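Local coordinates for uncharacterized protein (Pseudomonas aeruginosa UCBPP-PA14, PDB 3FD9), which is the transcriptional anti-activator ExsD, which probably restrains the type III secretion regulon by disrupting self-association and DNA binding of the activator ExsA, at residues R31-A34 with L35-M39; L93-P96 with Q97-I100; D116-I119 with P120-L124; Q132-Q135 with L136-S140. All blocks are in the same frame, centred on the assembly; numbering follows the deposited sequence.

Interaction 1 of 4, residues R31-A34 with L35-M39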
loop_
_atom_site.group_PDB
_atom_site.type_symbol
_atom_site.label_atom_id
_atom_site.label_comp_id
_atom_site.label_asym_id
_atom_site.label_seq_id
_atom_site.Cartn_x
_atom_site.Cartn_y
_atom_site.Cartn_z
ATOM N N ARG A 31 -2.249 10.553 -2.332
ATOM C CA ARG A 31 -3.133 11.622 -2.771
ATOM C C ARG A 31 -3.672 12.407 -1.574
ATOM O O ARG A 31 -3.621 13.640 -1.551
ATOM C CB ARG A 31 -4.290 11.038 -3.574
ATOM C CG ARG A 31 -5.042 12.053 -4.405
ATOM C CD ARG A 31 -6.287 11.450 -5.034
ATOM N NE ARG A 31 -7.101 10.752 -4.042
ATOM C CZ ARG A 31 -7.731 11.335 -3.019
ATOM N NH1 ARG A 31 -7.644 12.648 -2.825
ATOM N NH2 ARG A 31 -8.448 10.597 -2.175
ATOM N N GLN A 32 -4.192 11.685 -0.583
ATOM C CA GLN A 32 -4.822 12.322 0.576
ATOM C C GLN A 32 -3.832 13.128 1.390
ATOM O O GLN A 32 -4.103 14.274 1.752
ATOM C CB GLN A 32 -5.496 11.295 1.473
ATOM C CG GLN A 32 -6.720 10.673 0.833
ATOM C CD GLN A 32 -7.274 9.524 1.640
ATOM O OE1 GLN A 32 -6.522 8.696 2.161
ATOM N NE2 GLN A 32 -8.598 9.469 1.757
ATOM N N LEU A 33 -2.682 12.529 1.669
ATOM C CA LEU A 33 -1.643 13.212 2.424
ATOM C C LEU A 33 -1.256 14.548 1.775
ATOM O O LEU A 33 -1.075 15.542 2.465
ATOM C CB LEU A 33 -0.410 12.325 2.555
ATOM C CG LEU A 33 0.629 12.814 3.556
ATOM C CD1 LEU A 33 0.212 12.392 4.952
ATOM C CD2 LEU A 33 2.000 12.274 3.222
ATOM N N ALA A 34 -1.145 14.579 0.455
ATOM C CA ALA A 34 -0.723 15.793 -0.232
ATOM C C ALA A 34 -1.703 16.932 -0.003
ATOM O O ALA A 34 -1.309 18.092 0.105
ATOM C CB ALA A 34 -0.548 15.533 -1.731
ATOM N N LEU A 35 -2.985 16.600 0.057
ATOM C CA LEU A 35 -4.007 17.617 0.217
ATOM C C LEU A 35 -3.944 18.138 1.640
ATOM O O LEU A 35 -4.003 19.343 1.884
ATOM C CB LEU A 35 -5.380 17.028 -0.073
ATOM C CG LEU A 35 -6.576 17.933 0.207
ATOM C CD1 LEU A 35 -6.461 19.264 -0.523
ATOM C CD2 LEU A 35 -7.869 17.206 -0.159
ATOM N N LEU A 36 -3.814 17.208 2.578
ATOM C CA LEU A 36 -3.696 17.545 3.982
ATOM C C LEU A 36 -2.464 18.403 4.232
ATOM O O LEU A 36 -2.529 19.364 4.985
ATOM C CB LEU A 36 -3.647 16.280 4.836
ATOM C CG LEU A 36 -4.904 15.414 4.800
ATOM C CD1 LEU A 36 -4.668 14.097 5.507
ATOM C CD2 LEU A 36 -6.076 16.157 5.410
ATOM N N GLN A 37 -1.349 18.071 3.594
ATOM C CA GLN A 37 -0.124 18.823 3.814
ATOM C C GLN A 37 -0.271 20.253 3.340
ATOM O O GLN A 37 0.288 21.171 3.928
ATOM C CB GLN A 37 1.067 18.152 3.147
ATOM C CG GLN A 37 1.653 17.047 3.999
ATOM C CD GLN A 37 2.780 16.292 3.320
ATOM O OE1 GLN A 37 2.884 16.268 2.086
ATOM N NE2 GLN A 37 3.634 15.662 4.128
ATOM N N ARG A 38 -1.041 20.451 2.282
ATOM C CA ARG A 38 -1.215 21.786 1.719
ATOM C C ARG A 38 -2.147 22.626 2.590
ATOM O O ARG A 38 -1.949 23.841 2.738
ATOM C CB ARG A 38 -1.746 21.686 0.288
ATOM C CG ARG A 38 -2.139 22.999 -0.316
ATOM C CD ARG A 38 -0.933 23.921 -0.447
ATOM N NE ARG A 38 0.079 23.413 -1.365
ATOM C CZ ARG A 38 1.226 24.032 -1.627
ATOM N NH1 ARG A 38 1.507 25.185 -1.041
ATOM N NH2 ARG A 38 2.096 23.505 -2.477
HETATM N N MSE A 39 -3.157 21.977 3.166
HETATM C CA MSE A 39 -4.234 22.698 3.830
HETATM C C MSE A 39 -3.975 22.927 5.318
HETATM O O MSE A 39 -4.387 23.943 5.889
HETATM C CB MSE A 39 -5.561 21.970 3.630
HETATM C CG MSE A 39 -5.913 21.764 2.183
HETATM SE SE MSE A 39 -5.887 23.443 1.172
HETATM C CE MSE A 39 -5.385 22.734 -0.563
#

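Interaction 2 of 4, residues L93-P96 with Q97-I100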
loop_
_atom_site.group_PDB
_atom_site.type_symbol
_atom_site.label_atom_id
_atom_site.label_comp_id
_atom_site.label_asym_id
_atom_site.label_seq_id
_atom_site.Cartn_x
_atom_site.Cartn_y
_atom_site.Cartn_z
ATOM N N LEU A 93 -23.995 0.336 12.299
ATOM C CA LEU A 93 -23.777 -1.014 12.803
ATOM C C LEU A 93 -24.602 -2.049 12.054
ATOM O O LEU A 93 -24.511 -3.240 12.334
ATOM C CB LEU A 93 -24.051 -1.088 14.301
ATOM C CG LEU A 93 -23.077 -0.288 15.158
ATOM C CD1 LEU A 93 -23.639 -0.089 16.541
ATOM C CD2 LEU A 93 -21.741 -0.988 15.220
ATOM N N ALA A 94 -25.402 -1.601 11.096
ATOM C CA ALA A 94 -26.028 -2.539 10.181
ATOM C C ALA A 94 -24.914 -3.334 9.524
ATOM O O ALA A 94 -24.713 -4.508 9.830
ATOM C CB ALA A 94 -26.849 -1.806 9.140
ATOM N N VAL A 95 -24.176 -2.672 8.639
ATOM C CA VAL A 95 -23.020 -3.257 7.953
ATOM C C VAL A 95 -22.186 -4.197 8.843
ATOM O O VAL A 95 -21.538 -3.756 9.785
ATOM C CB VAL A 95 -22.084 -2.136 7.443
ATOM C CG1 VAL A 95 -21.117 -2.677 6.405
ATOM C CG2 VAL A 95 -22.893 -0.964 6.896
ATOM N N PRO A 96 -22.194 -5.496 8.546
ATOM C CA PRO A 96 -21.392 -6.419 9.351
ATOM C C PRO A 96 -19.930 -5.994 9.484
ATOM O O PRO A 96 -19.329 -6.204 10.538
ATOM C CB PRO A 96 -21.489 -7.724 8.563
ATOM C CG PRO A 96 -22.817 -7.645 7.905
ATOM C CD PRO A 96 -23.015 -6.201 7.551
ATOM N N GLN A 97 -19.367 -5.421 8.428
ATOM C CA GLN A 97 -17.986 -4.988 8.462
ATOM C C GLN A 97 -17.810 -3.898 9.506
ATOM O O GLN A 97 -16.777 -3.819 10.172
ATOM C CB GLN A 97 -17.565 -4.445 7.107
ATOM C CG GLN A 97 -16.071 -4.423 6.925
ATOM C CD GLN A 97 -15.468 -5.805 7.092
ATOM O OE1 GLN A 97 -15.890 -6.772 6.420
ATOM N NE2 GLN A 97 -14.479 -5.919 7.991
ATOM N N SER A 98 -18.819 -3.046 9.631
ATOM C CA SER A 98 -18.775 -1.947 10.581
ATOM C C SER A 98 -19.003 -2.450 12.000
ATOM O O SER A 98 -18.377 -1.984 12.946
ATOM C CB SER A 98 -19.815 -0.891 10.217
ATOM O OG SER A 98 -19.375 -0.109 9.121
HETATM N N MSE A 99 -19.902 -3.411 12.137
HETATM C CA MSE A 99 -20.148 -4.050 13.416
HETATM C C MSE A 99 -18.865 -4.688 13.951
HETATM O O MSE A 99 -18.613 -4.693 15.154
HETATM C CB MSE A 99 -21.242 -5.107 13.263
HETATM C CG MSE A 99 -21.409 -5.985 14.484
HETATM SE SE MSE A 99 -22.182 -5.010 16.004
HETATM C CE MSE A 99 -24.059 -4.949 15.376
ATOM N N ILE A 100 -18.044 -5.205 13.043
ATOM C CA ILE A 100 -16.856 -5.953 13.424
ATOM C C ILE A 100 -15.704 -5.043 13.803
ATOM O O ILE A 100 -15.010 -5.283 14.783
ATOM C CB ILE A 100 -16.379 -6.858 12.275
ATOM C CG1 ILE A 100 -17.366 -8.004 12.041
ATOM C CG2 ILE A 100 -15.003 -7.406 12.573
ATOM C CD1 ILE A 100 -17.150 -8.726 10.717
#

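Interaction 3 of 4, residues D116-I119 with P120-L124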
loop_
_atom_site.group_PDB
_atom_site.type_symbol
_atom_site.label_atom_id
_atom_site.label_comp_id
_atom_site.label_asym_id
_atom_site.label_seq_id
_atom_site.Cartn_x
_atom_site.Cartn_y
_atom_site.Cartn_z
ATOM N N ASP A 116 -6.358 -11.200 31.539
ATOM C CA ASP A 116 -4.937 -11.024 31.795
ATOM C C ASP A 116 -4.516 -9.726 31.127
ATOM O O ASP A 116 -4.563 -9.598 29.904
ATOM C CB ASP A 116 -4.124 -12.196 31.242
ATOM C CG ASP A 116 -2.628 -12.070 31.540
ATOM O OD1 ASP A 116 -2.152 -10.940 31.807
ATOM O OD2 ASP A 116 -1.924 -13.104 31.505
ATOM N N GLN A 117 -4.114 -8.761 31.943
ATOM C CA GLN A 117 -3.869 -7.402 31.486
ATOM C C GLN A 117 -2.532 -7.274 30.767
ATOM O O GLN A 117 -2.268 -6.274 30.106
ATOM C CB GLN A 117 -3.925 -6.448 32.688
ATOM C CG GLN A 117 -3.781 -4.967 32.353
ATOM C CD GLN A 117 -5.022 -4.378 31.685
ATOM O OE1 GLN A 117 -4.922 -3.448 30.888
ATOM N NE2 GLN A 117 -6.194 -4.917 32.012
ATOM N N ALA A 118 -1.687 -8.289 30.891
ATOM C CA ALA A 118 -0.359 -8.243 30.288
ATOM C C ALA A 118 -0.406 -8.569 28.801
ATOM O O ALA A 118 0.544 -8.296 28.064
ATOM C CB ALA A 118 0.582 -9.193 31.010
ATOM N N ILE A 119 -1.524 -9.152 28.378
ATOM C CA ILE A 119 -1.711 -9.613 27.007
ATOM C C ILE A 119 -1.508 -8.533 25.951
ATOM O O ILE A 119 -0.726 -8.723 25.020
ATOM C CB ILE A 119 -3.100 -10.233 26.807
ATOM C CG1 ILE A 119 -3.251 -11.495 27.647
ATOM C CG2 ILE A 119 -3.326 -10.564 25.336
ATOM C CD1 ILE A 119 -4.429 -12.356 27.219
ATOM N N PRO A 120 -2.222 -7.402 26.072
ATOM C CA PRO A 120 -2.041 -6.366 25.049
ATOM C C PRO A 120 -0.570 -6.080 24.836
ATOM O O PRO A 120 -0.127 -5.986 23.696
ATOM C CB PRO A 120 -2.715 -5.148 25.663
ATOM C CG PRO A 120 -3.734 -5.717 26.584
ATOM C CD PRO A 120 -3.152 -6.977 27.130
ATOM N N GLY A 121 0.181 -5.966 25.927
ATOM C CA GLY A 121 1.600 -5.675 25.855
ATOM C C GLY A 121 2.378 -6.745 25.116
ATOM O O GLY A 121 3.292 -6.441 24.342
ATOM N N TRP A 122 2.021 -8.003 25.349
ATOM C CA TRP A 122 2.691 -9.101 24.663
ATOM C C TRP A 122 2.499 -9.021 23.148
ATOM O O TRP A 122 3.448 -9.219 22.386
ATOM C CB TRP A 122 2.196 -10.455 25.176
ATOM C CG TRP A 122 2.396 -10.658 26.642
ATOM C CD1 TRP A 122 3.224 -9.947 27.464
ATOM C CD2 TRP A 122 1.777 -11.658 27.463
ATOM N NE1 TRP A 122 3.148 -10.435 28.746
ATOM C CE2 TRP A 122 2.268 -11.488 28.773
ATOM C CE3 TRP A 122 0.849 -12.678 27.218
ATOM C CZ2 TRP A 122 1.864 -12.293 29.836
ATOM C CZ3 TRP A 122 0.448 -13.480 28.274
ATOM C CH2 TRP A 122 0.957 -13.283 29.568
ATOM N N ARG A 123 1.269 -8.735 22.720
ATOM C CA ARG A 123 0.936 -8.718 21.301
ATOM C C ARG A 123 1.788 -7.736 20.526
ATOM O O ARG A 123 2.434 -8.109 19.541
ATOM C CB ARG A 123 -0.547 -8.411 21.078
ATOM C CG ARG A 123 -1.460 -9.566 21.448
ATOM C CD ARG A 123 -2.893 -9.329 21.029
ATOM N NE ARG A 123 -3.747 -10.425 21.487
ATOM C CZ ARG A 123 -3.629 -11.687 21.076
ATOM N NH1 ARG A 123 -2.689 -12.019 20.197
ATOM N NH2 ARG A 123 -4.446 -12.623 21.546
ATOM N N LEU A 124 1.792 -6.480 20.965
ATOM C CA LEU A 124 2.555 -5.461 20.258
ATOM C C LEU A 124 4.047 -5.756 20.343
ATOM O O LEU A 124 4.789 -5.499 19.400
ATOM C CB LEU A 124 2.228 -4.058 20.773
ATOM C CG LEU A 124 2.642 -3.672 22.187
ATOM C CD1 LEU A 124 4.076 -3.163 22.202
ATOM C CD2 LEU A 124 1.695 -2.609 22.724
#

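Interaction 4 of 4, residues Q132-Q135 with L136-S140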
loop_
_atom_site.group_PDB
_atom_site.type_symbol
_atom_site.label_atom_id
_atom_site.label_comp_id
_atom_site.label_asym_id
_atom_site.label_seq_id
_atom_site.Cartn_x
_atom_site.Cartn_y
_atom_site.Cartn_z
ATOM N N GLN A 132 12.011 -6.340 14.167
ATOM C CA GLN A 132 13.424 -6.541 14.463
ATOM C C GLN A 132 13.931 -7.774 13.737
ATOM O O GLN A 132 15.073 -7.819 13.282
ATOM C CB GLN A 132 13.645 -6.698 15.971
ATOM C CG GLN A 132 14.998 -7.309 16.366
ATOM C CD GLN A 132 16.162 -6.331 16.242
ATOM O OE1 GLN A 132 16.022 -5.241 15.682
ATOM N NE2 GLN A 132 17.320 -6.719 16.771
ATOM N N SER A 133 13.069 -8.776 13.630
ATOM C CA SER A 133 13.412 -10.011 12.939
ATOM C C SER A 133 13.610 -9.736 11.455
ATOM O O SER A 133 14.649 -10.067 10.884
ATOM C CB SER A 133 12.312 -11.048 13.141
ATOM O OG SER A 133 12.724 -12.315 12.669
ATOM N N ARG A 134 12.600 -9.125 10.840
ATOM C CA ARG A 134 12.660 -8.741 9.438
ATOM C C ARG A 134 13.922 -7.939 9.187
ATOM O O ARG A 134 14.675 -8.219 8.257
ATOM C CB ARG A 134 11.441 -7.899 9.066
ATOM C CG ARG A 134 11.089 -7.937 7.592
ATOM C CD ARG A 134 10.047 -9.014 7.292
ATOM N NE ARG A 134 10.160 -10.180 8.171
ATOM C CZ ARG A 134 10.890 -11.262 7.903
ATOM N NH1 ARG A 134 11.584 -11.338 6.773
ATOM N NH2 ARG A 134 10.926 -12.269 8.768
ATOM N N GLN A 135 14.149 -6.941 10.035
ATOM C CA GLN A 135 15.311 -6.068 9.917
ATOM C C GLN A 135 16.618 -6.845 9.879
ATOM O O GLN A 135 17.539 -6.490 9.145
ATOM C CB GLN A 135 15.333 -5.048 11.059
ATOM C CG GLN A 135 14.338 -3.928 10.872
ATOM C CD GLN A 135 14.430 -3.330 9.485
ATOM O OE1 GLN A 135 15.523 -3.186 8.931
ATOM N NE2 GLN A 135 13.281 -2.985 8.908
ATOM N N LEU A 136 16.694 -7.904 10.673
ATOM C CA LEU A 136 17.892 -8.729 10.709
ATOM C C LEU A 136 18.053 -9.554 9.428
ATOM O O LEU A 136 19.170 -9.898 9.047
ATOM C CB LEU A 136 17.884 -9.642 11.939
ATOM C CG LEU A 136 17.997 -8.979 13.313
ATOM C CD1 LEU A 136 17.833 -10.015 14.414
ATOM C CD2 LEU A 136 19.320 -8.251 13.459
ATOM N N ARG A 137 16.944 -9.872 8.767
ATOM C CA ARG A 137 17.013 -10.604 7.507
ATOM C C ARG A 137 17.501 -9.687 6.396
ATOM O O ARG A 137 18.419 -10.030 5.655
ATOM C CB ARG A 137 15.660 -11.215 7.146
ATOM C CG ARG A 137 15.097 -12.114 8.231
ATOM C CD ARG A 137 14.032 -13.063 7.702
ATOM N NE ARG A 137 13.315 -13.716 8.794
ATOM C CZ ARG A 137 13.793 -14.734 9.505
ATOM N NH1 ARG A 137 14.997 -15.228 9.240
ATOM N NH2 ARG A 137 13.067 -15.260 10.484
ATOM N N ILE A 138 16.885 -8.515 6.286
ATOM C CA ILE A 138 17.360 -7.489 5.367
ATOM C C ILE A 138 18.835 -7.207 5.632
ATOM O O ILE A 138 19.597 -6.897 4.722
ATOM C CB ILE A 138 16.567 -6.175 5.528
ATOM C CG1 ILE A 138 15.244 -6.241 4.761
ATOM C CG2 ILE A 138 17.387 -4.996 5.033
ATOM C CD1 ILE A 138 14.253 -7.261 5.297
ATOM N N LYS A 139 19.229 -7.333 6.893
ATOM C CA LYS A 139 20.586 -7.025 7.313
ATOM C C LYS A 139 21.538 -8.169 6.977
ATOM O O LYS A 139 22.747 -7.976 6.903
ATOM C CB LYS A 139 20.609 -6.728 8.819
ATOM C CG LYS A 139 21.597 -5.643 9.254
ATOM C CD LYS A 139 22.924 -6.220 9.734
ATOM C CE LYS A 139 23.773 -5.145 10.410
ATOM N NZ LYS A 139 25.028 -5.686 11.014
ATOM N N SER A 140 20.988 -9.363 6.776
ATOM C CA SER A 140 21.805 -10.527 6.442
ATOM C C SER A 140 21.854 -10.745 4.932
ATOM O O SER A 140 22.897 -11.099 4.382
ATOM C CB SER A 140 21.287 -11.780 7.150
ATOM O OG SER A 140 19.934 -12.037 6.811
#

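Interaction 1 of 4, residues R31-A34 with L35-M39
Leu33 and Gln37 lie one turn apart on the same side of helix 30-39, and their side chains cross obliquely. The CD2 methyl of Leu33 comes to 3.9 Å from NE2 of Gln37, while CG of Leu33 stands 4.1 Å from the amide carbon CD of Gln37. The two chains leave the backbone differently. Leu33 places CG anti to its own N (chi1 -168°), whereas Gln37 has CG anti to the carbonyl carbon, beside N, and runs on extended, so that its amide reaches back beside the leucine branch. Under this pair the backbone bond from Gln37 N to Leu33 O measures 2.8 Å, and CB of Gln37 packs 3.4 Å from the same carbonyl oxygen. Leu36 approaches the preceding turn in a similar way: its N donates to Gln32 O at 3.1 Å, and its CG rests 3.4 Å from that oxygen.

Gln32, whose amide bonds to Ser29 N and Leu64 O, and Leu36 both pack on Val69 of helix 66-76, while Leu33 reaches Phe49 of helix 42-50. Leu35 packs on Ile100 of the second subunit, and the end of Arg38 leads away from the turn to a salt bridge with Glu112 of that subunit. These i to i+4 contacts are those of a regular alpha-helix, here packed partly on its own chain, in the mainly helical N-terminal region, and partly on the second subunit.

Interaction 2 of 4, residues L93-P96 with Q97-I100
Leu93 has CG beside its backbone N, anti to the carbonyl carbon (chi1 -66°), while selenomethionine Met99 sets CG anti to its N (chi1 170°) and then bends at both following torsions, so that its methyl end curls back to the loop that precedes its own helix. The two side chains meet at about a right angle. The terminal CE of Met99 lies 4.0 Å from CB of Leu93 and 3.5 Å from Leu93 O. The CD2 methyl of Leu93 is 3.9 Å from CA of Met99 and 4.1 Å from its selenium. The leucine thus sets CB against the methyl of Met99, and CD2 near both CA and the selenium.

Val95 occupies the N-cap position of helix 96-115. Its carbonyl oxygen accepts a well-directed bond from Met99 N at 2.9 Å, and a weak one from Ser98 N. Val95 also presents CB to the Ser98 side chain, 3.8 Å from OG, and its CG1 to the CB of Gln97. One step on, Ile100 N donates to Pro96 O at 3.0 Å, and the CG1 branch of Ile100 runs beside that oxygen.

Around this turn Leu93 and Met99 both pack on Leu226, Ile100 and Pro96 lean on Leu200 of helix 193-203, and the Gln97 amide bonds to Asp101. Chemically, this helix start has no polar side chain at its N-cap, and Pro96 brings no N-H needing an acceptor; it relies on main-chain bonds and apolar packing, while the loop from strand 90-92 adds a side-chain bond, Ala94 N to Asn92 OD1.

Interaction 3 of 4, residues D116-I119 with P120-L124
An Asx turn overlapping a type I beta turn leads into helix 119-147, and the first helical turn folds Trp122 back over it. The carboxylate of Asp116 serves both parts. Its OD1 accepts from Ala118 N at 2.8 Å, on the anti side and 29° out of the carboxylate plane, while OD2 comes to 3.5 Å from CH2 of Trp122, with carboxylate and indole planes 77° apart. The indole ring is laid back by chi1 of -59°, which places one face over the backbone of the turn: Ala118 O lies above that face toward its rim, and Ile119 N over its centre. The methyl CB of Ala118 touches CZ2 of the ring at 3.6 Å. Trp122 N donates to Ala118 O at 3.1 Å, in the carbonyl plane.

Helix 119-147 is the first arm of the helical hairpin, and Trp122 also meets Leu175 and Lys178 of the second arm, helix 157-189. On another side of the turn, Ile119 and Arg123 run side by side, pointing the same way, with CG2 of Ile119 3.9 Å from NE of Arg123. The guanidinium continues to a salt bridge with Glu112 of helix 96-115, near Arg38 of the third subunit.

Interaction 4 of 4, residues Q132-Q135 with L136-S140
The guanidinium of Arg134 is modelled against NE and CD of Arg137, with the two guanidinium planes 28° apart and NH2 of Arg134 at the edge of the Arg137 group beside NE. Both atoms are donors, so this is a meeting of like charges rather than a bond, and at this resolution its closeness is doubtful. Arg137 stays extended from CG to NE, whereas Arg134 bends twice along its chain, which, as modelled, brings its end beside CD of Arg137. Nearer the backbone, CG of Arg134 packs 4.0 Å from the CD1 methyl of Ile138, the two chains crossing at about a right angle. Ile138 N donates to Arg134 O at 3.0 Å, and Arg137 N to Ser133 O at 3.1 Å.

Farther round the helix, CG of Leu136 sits beside Gln132 O, to which Leu136 N is bonded at 3.1 Å, and CD1 of Leu136 stands 4.1 Å from NE2 of Gln132. Ser133 OG is held by Gln165 NE2. Leu136 packs on Cys164 and Gln165, and Gln132 on Thr168, seating helix 119-147 against helix 157-189 in the hairpin; toward the second subunit, Leu136 and Lys139 pack on Phe142 of that chain.

The four contacts come in series along the chain, each a local turn on or at the start of a helix. Interaction 1 belongs to helix 30-39 in the N-terminal part, with its centre about 29 Å from that of interaction 2 and 35 Å from that of interaction 3, on the opposite side of the chain's centre from the latter. Interactions 2 and 3 mark the starts of successive helices, 96-115 and 119-147. Interactions 3 and 4 share helix 119-147 with centres 24 Å apart. None touches another within the chain, but the assembly brings interactions 1 and 3 together: Glu112 of helix 96-115 serves Arg123 of its own chain and Arg38 of a neighbouring subunit, joining N-terminal part and hairpin.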